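Local coordinates for protein putrescine aminotransferase (Halomonas elongata DSM 2581, PDB 6GWI) that probably transfers amino groups from putrescine or other amines to keto acids or aldehydes, using pyridoxal-5'-phosphate as cofactor, at residues B[353-364]-B[432-443]. Sequence-based numbering, arbitrary orientation.
Sequences YLAERWASLVDH and IDELVELARRAL
Tyr353 and Arg357, one helical turn apart, converge on the carboxylate of Asp433. Tyr353 OH donates to the syn side of Asp433 OD1 at 2.7 Å, and Arg357 NE forms a salt bridge with the same oxygen, the guanidinium standing nearly perpendicular to the carboxylate. Arg357 NH2 also donates to Tyr353 OH, in the guanidinium plane, so the three groups form a closed polar cluster. With CG beside its own backbone N (chi1 -64°), Arg357 lays that carbon over one face of the Tyr353 ring, and the bend at chi2 then turns the guanidinium back to Tyr353 OH and Asp433. A phenylalanine in place of Tyr353 could still pack against Ile432 but would probably leave Asp433 OD1 with Arg357 alone and the guanidinium freer to turn.

Next along the interface, Val436 spreads its methyls: CG2 meets Arg357 CB and the edge of the Trp358 ring, CG1 the branch point of Leu361. Leu435 CD2 touches Trp358 CZ3 at 3.7 Å. At the far end, Arg440 NH2 donates almost straight (167°) to Ser360 O, 2.9 Å away, approaching from above the carbonyl plane, while Leu361 CD2 lies over a face of the guanidinium. Leu443 CB sits over the His364 ring in a CH-pi contact, 3.6 Å from its centroid.

The second shell fixes both rings: Trp358 NE1 bonds to Ala378 O, and His364 bonds to Asp444 and to the backbone of Ile366. Leu379 of strand 376-381 backs Trp358, Leu361 and Leu443. Segments 353-359 and 432-443 run near parallel (signed crossing angle -22°), and their helices thus pack together beside an antiparallel sheet, as in the small C-terminal domain of class-III, fold-type I aminotransferases.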
loop_
_atom_site.group_PDB
_atom_site.type_symbol
_atom_site.label_atom_id
_atom_site.label_comp_id
_atom_site.label_asym_id
_atom_site.label_seq_id
_atom_site.Cartn_x
_atom_site.Cartn_y
_atom_site.Cartn_z
ATOM N N TYR B 353 -17.452 29.620 -8.780
ATOM C CA TYR B 353 -18.867 29.369 -9.022
ATOM C C TYR B 353 -19.467 28.545 -7.889
ATOM O O TYR B 353 -20.557 28.854 -7.393
ATOM C CB TYR B 353 -19.056 28.664 -10.363
ATOM C CG TYR B 353 -20.507 28.498 -10.742
ATOM C CD1 TYR B 353 -21.219 29.544 -11.311
ATOM C CD2 TYR B 353 -21.169 27.299 -10.519
ATOM C CE1 TYR B 353 -22.545 29.399 -11.655
ATOM C CE2 TYR B 353 -22.496 27.144 -10.860
ATOM C CZ TYR B 353 -23.180 28.197 -11.428
ATOM O OH TYR B 353 -24.505 28.048 -11.770
ATOM N N LEU B 354 -18.768 27.489 -7.468
ATOM C CA LEU B 354 -19.193 26.740 -6.290
ATOM C C LEU B 354 -19.337 27.664 -5.087
ATOM O O LEU B 354 -20.321 27.588 -4.343
ATOM C CB LEU B 354 -18.198 25.619 -5.986
ATOM C CG LEU B 354 -18.426 24.887 -4.659
ATOM C CD1 LEU B 354 -19.765 24.159 -4.669
ATOM C CD2 LEU B 354 -17.292 23.919 -4.355
ATOM N N ALA B 355 -18.350 28.539 -4.877
ATOM C CA ALA B 355 -18.341 29.396 -3.695
ATOM C C ALA B 355 -19.617 30.223 -3.591
ATOM O O ALA B 355 -20.224 30.316 -2.519
ATOM C CB ALA B 355 -17.114 30.309 -3.731
ATOM N N GLU B 356 -20.041 30.839 -4.698
ATOM C CA GLU B 356 -21.241 31.668 -4.652
ATOM C C GLU B 356 -22.495 30.817 -4.483
ATOM O O GLU B 356 -23.381 31.161 -3.692
ATOM C CB GLU B 356 -21.329 32.545 -5.905
ATOM C CG GLU B 356 -21.158 31.814 -7.225
ATOM C CD GLU B 356 -21.364 32.726 -8.423
ATOM O OE1 GLU B 356 -20.357 33.130 -9.044
ATOM O OE2 GLU B 356 -22.530 33.057 -8.729
ATOM N N ARG B 357 -22.587 29.696 -5.204
ATOM C CA ARG B 357 -23.741 28.818 -5.046
ATOM C C ARG B 357 -23.741 28.168 -3.666
ATOM O O ARG B 357 -24.798 28.011 -3.043
ATOM C CB ARG B 357 -23.740 27.747 -6.138
ATOM C CG ARG B 357 -23.906 28.267 -7.566
ATOM C CD ARG B 357 -25.196 29.052 -7.773
ATOM N NE ARG B 357 -25.529 29.161 -9.193
ATOM C CZ ARG B 357 -26.555 29.855 -9.681
ATOM N NH1 ARG B 357 -27.363 30.522 -8.868
ATOM N NH2 ARG B 357 -26.770 29.883 -10.990
ATOM N N TRP B 358 -22.560 27.783 -3.176
ATOM C CA TRP B 358 -22.445 27.210 -1.839
ATOM C C TRP B 358 -22.860 28.212 -0.770
ATOM O O TRP B 358 -23.506 27.844 0.219
ATOM C CB TRP B 358 -21.006 26.753 -1.613
ATOM C CG TRP B 358 -20.797 25.727 -0.542
ATOM C CD1 TRP B 358 -20.025 25.859 0.577
ATOM C CD2 TRP B 358 -21.329 24.397 -0.506
ATOM N NE1 TRP B 358 -20.052 24.699 1.311
ATOM C CE2 TRP B 358 -20.846 23.786 0.668
ATOM C CE3 TRP B 358 -22.170 23.665 -1.349
ATOM C CZ2 TRP B 358 -21.176 22.481 1.019
ATOM C CZ3 TRP B 358 -22.501 22.370 -0.995
ATOM C CH2 TRP B 358 -22.006 21.791 0.179
ATOM N N ALA B 359 -22.489 29.485 -0.946
ATOM C CA ALA B 359 -22.813 30.513 0.035
ATOM C C ALA B 359 -24.307 30.798 0.120
ATOM O O ALA B 359 -24.752 31.398 1.104
ATOM C CB ALA B 359 -22.066 31.807 -0.291
ATOM N N SER B 360 -25.088 30.397 -0.882
ATOM C CA SER B 360 -26.533 30.565 -0.800
ATOM C C SER B 360 -27.161 29.660 0.252
ATOM O O SER B 360 -28.356 29.806 0.534
ATOM C CB SER B 360 -27.172 30.295 -2.163
ATOM O OG SER B 360 -27.322 28.905 -2.396
ATOM N N LEU B 361 -26.395 28.740 0.835
ATOM C CA LEU B 361 -26.895 27.847 1.870
ATOM C C LEU B 361 -26.704 28.392 3.282
ATOM O O LEU B 361 -27.173 27.763 4.236
ATOM C CB LEU B 361 -26.210 26.479 1.762
ATOM C CG LEU B 361 -26.495 25.674 0.495
ATOM C CD1 LEU B 361 -25.550 24.486 0.386
ATOM C CD2 LEU B 361 -27.943 25.203 0.471
ATOM N N VAL B 362 -26.038 29.540 3.443
ATOM C CA VAL B 362 -25.745 30.039 4.784
ATOM C C VAL B 362 -27.014 30.499 5.490
ATOM O O VAL B 362 -27.074 30.508 6.726
ATOM C CB VAL B 362 -24.706 31.176 4.727
ATOM C CG1 VAL B 362 -23.441 30.710 4.022
ATOM C CG2 VAL B 362 -25.289 32.409 4.041
ATOM N N ASP B 363 -28.036 30.898 4.738
ATOM C CA ASP B 363 -29.287 31.359 5.325
ATOM C C ASP B 363 -30.252 30.222 5.643
ATOM O O ASP B 363 -31.379 30.489 6.070
ATOM C CB ASP B 363 -29.963 32.382 4.400
ATOM C CG ASP B 363 -30.177 31.856 2.992
ATOM O OD1 ASP B 363 -30.177 32.678 2.050
ATOM O OD2 ASP B 363 -30.310 30.626 2.819
ATOM N N HIS B 364 -29.846 28.970 5.447
ATOM C CA HIS B 364 -30.712 27.850 5.777
ATOM C C HIS B 364 -30.883 27.748 7.293
ATOM O O HIS B 364 -29.978 28.102 8.052
ATOM C CB HIS B 364 -30.132 26.547 5.233
ATOM C CG HIS B 364 -31.078 25.389 5.306
ATOM N ND1 HIS B 364 -31.280 24.664 6.461
ATOM C CD2 HIS B 364 -31.871 24.822 4.365
ATOM C CE1 HIS B 364 -32.164 23.710 6.232
ATOM N NE2 HIS B 364 -32.535 23.781 4.967
ATOM N N ILE B 432 -23.073 21.518 -10.670
ATOM C CA ILE B 432 -22.928 22.176 -9.372
ATOM C C ILE B 432 -24.275 22.702 -8.893
ATOM O O ILE B 432 -24.608 22.607 -7.705
ATOM C CB ILE B 432 -21.877 23.302 -9.442
ATOM C CG1 ILE B 432 -20.468 22.705 -9.489
ATOM C CG2 ILE B 432 -22.023 24.252 -8.247
ATOM C CD1 ILE B 432 -19.380 23.708 -9.825
ATOM N N ASP B 433 -25.061 23.284 -9.805
ATOM C CA ASP B 433 -26.403 23.738 -9.457
ATOM C C ASP B 433 -27.232 22.600 -8.877
ATOM O O ASP B 433 -27.890 22.758 -7.841
ATOM C CB ASP B 433 -27.099 24.318 -10.690
ATOM C CG ASP B 433 -26.539 25.663 -11.101
ATOM O OD1 ASP B 433 -25.935 26.348 -10.249
ATOM O OD2 ASP B 433 -26.700 26.033 -12.282
ATOM N N GLU B 434 -27.238 21.447 -9.551
ATOM C CA GLU B 434 -27.988 20.301 -9.054
ATOM C C GLU B 434 -27.505 19.893 -7.668
ATOM O O GLU B 434 -28.314 19.569 -6.791
ATOM C CB GLU B 434 -27.861 19.129 -10.031
ATOM C CG GLU B 434 -28.688 17.905 -9.658
ATOM C CD GLU B 434 -28.383 16.698 -10.527
ATOM O OE1 GLU B 434 -27.450 16.779 -11.351
ATOM O OE2 GLU B 434 -29.079 15.669 -10.390
ATOM N N LEU B 435 -26.188 19.916 -7.449
ATOM C CA LEU B 435 -25.631 19.531 -6.156
ATOM C C LEU B 435 -26.194 20.382 -5.026
ATOM O O LEU B 435 -26.674 19.855 -4.016
ATOM C CB LEU B 435 -24.104 19.642 -6.207
ATOM C CG LEU B 435 -23.295 19.153 -5.005
ATOM C CD1 LEU B 435 -21.879 18.802 -5.451
ATOM C CD2 LEU B 435 -23.247 20.179 -3.880
ATOM N N VAL B 436 -26.136 21.707 -5.173
ATOM C CA VAL B 436 -26.593 22.594 -4.108
ATOM C C VAL B 436 -28.094 22.443 -3.886
ATOM O O VAL B 436 -28.568 22.448 -2.743
ATOM C CB VAL B 436 -26.201 24.048 -4.429
ATOM C CG1 VAL B 436 -26.786 25.006 -3.402
ATOM C CG2 VAL B 436 -24.681 24.178 -4.487
ATOM N N GLU B 437 -28.868 22.320 -4.967
ATOM C CA GLU B 437 -30.307 22.121 -4.829
ATOM C C GLU B 437 -30.611 20.845 -4.050
ATOM O O GLU B 437 -31.455 20.841 -3.147
ATOM C CB GLU B 437 -30.967 22.077 -6.209
ATOM C CG GLU B 437 -30.863 23.379 -6.988
ATOM C CD GLU B 437 -31.254 23.222 -8.446
ATOM O OE1 GLU B 437 -31.844 22.179 -8.796
ATOM O OE2 GLU B 437 -30.970 24.142 -9.241
ATOM N N LEU B 438 -29.935 19.746 -4.393
ATOM C CA LEU B 438 -30.151 18.498 -3.672
ATOM C C LEU B 438 -29.709 18.628 -2.221
ATOM O O LEU B 438 -30.360 18.097 -1.313
ATOM C CB LEU B 438 -29.400 17.358 -4.354
ATOM C CG LEU B 438 -29.905 16.915 -5.726
ATOM C CD1 LEU B 438 -28.910 15.960 -6.362
ATOM C CD2 LEU B 438 -31.270 16.260 -5.598
ATOM N N ALA B 439 -28.604 19.337 -1.984
ATOM C CA ALA B 439 -28.164 19.592 -0.617
ATOM C C ALA B 439 -29.243 20.316 0.177
ATOM O O ALA B 439 -29.581 19.916 1.298
ATOM C CB ALA B 439 -26.868 20.405 -0.634
ATOM N N ARG B 440 -29.815 21.377 -0.400
ATOM C CA ARG B 440 -30.823 22.151 0.314
ATOM C C ARG B 440 -32.047 21.298 0.621
ATOM O O ARG B 440 -32.618 21.384 1.714
ATOM C CB ARG B 440 -31.234 23.367 -0.514
ATOM C CG ARG B 440 -32.153 24.333 0.216
ATOM C CD ARG B 440 -32.536 25.509 -0.669
ATOM N NE ARG B 440 -31.380 26.263 -1.148
ATOM C CZ ARG B 440 -30.809 27.282 -0.515
ATOM N NH1 ARG B 440 -31.270 27.701 0.657
ATOM N NH2 ARG B 440 -29.765 27.886 -1.065
ATOM N N ARG B 441 -32.463 20.465 -0.337
ATOM C CA ARG B 441 -33.593 19.572 -0.107
ATOM C C ARG B 441 -33.326 18.646 1.071
ATOM O O ARG B 441 -34.195 18.452 1.929
ATOM C CB ARG B 441 -33.877 18.772 -1.380
ATOM C CG ARG B 441 -35.178 17.987 -1.368
ATOM C CD ARG B 441 -35.507 17.472 -2.767
ATOM N NE ARG B 441 -35.530 18.553 -3.750
ATOM C CZ ARG B 441 -35.392 18.385 -5.063
ATOM N NH1 ARG B 441 -35.213 17.172 -5.571
ATOM N NH2 ARG B 441 -35.425 19.437 -5.869
ATOM N N ALA B 442 -32.118 18.077 1.141
ATOM C CA ALA B 442 -31.769 17.213 2.263
ATOM C C ALA B 442 -31.678 18.008 3.559
ATOM O O ALA B 442 -32.073 17.518 4.624
ATOM C CB ALA B 442 -30.449 16.496 1.978
ATOM N N LEU B 443 -31.157 19.234 3.492
ATOM C CA LEU B 443 -31.111 20.074 4.682
ATOM C C LEU B 443 -32.518 20.395 5.168
ATOM O O LEU B 443 -32.795 20.340 6.372
ATOM C CB LEU B 443 -30.335 21.356 4.391
ATOM C CG LEU B 443 -28.827 21.226 4.176
ATOM C CD1 LEU B 443 -28.286 22.530 3.610
ATOM C CD2 LEU B 443 -28.116 20.867 5.468
#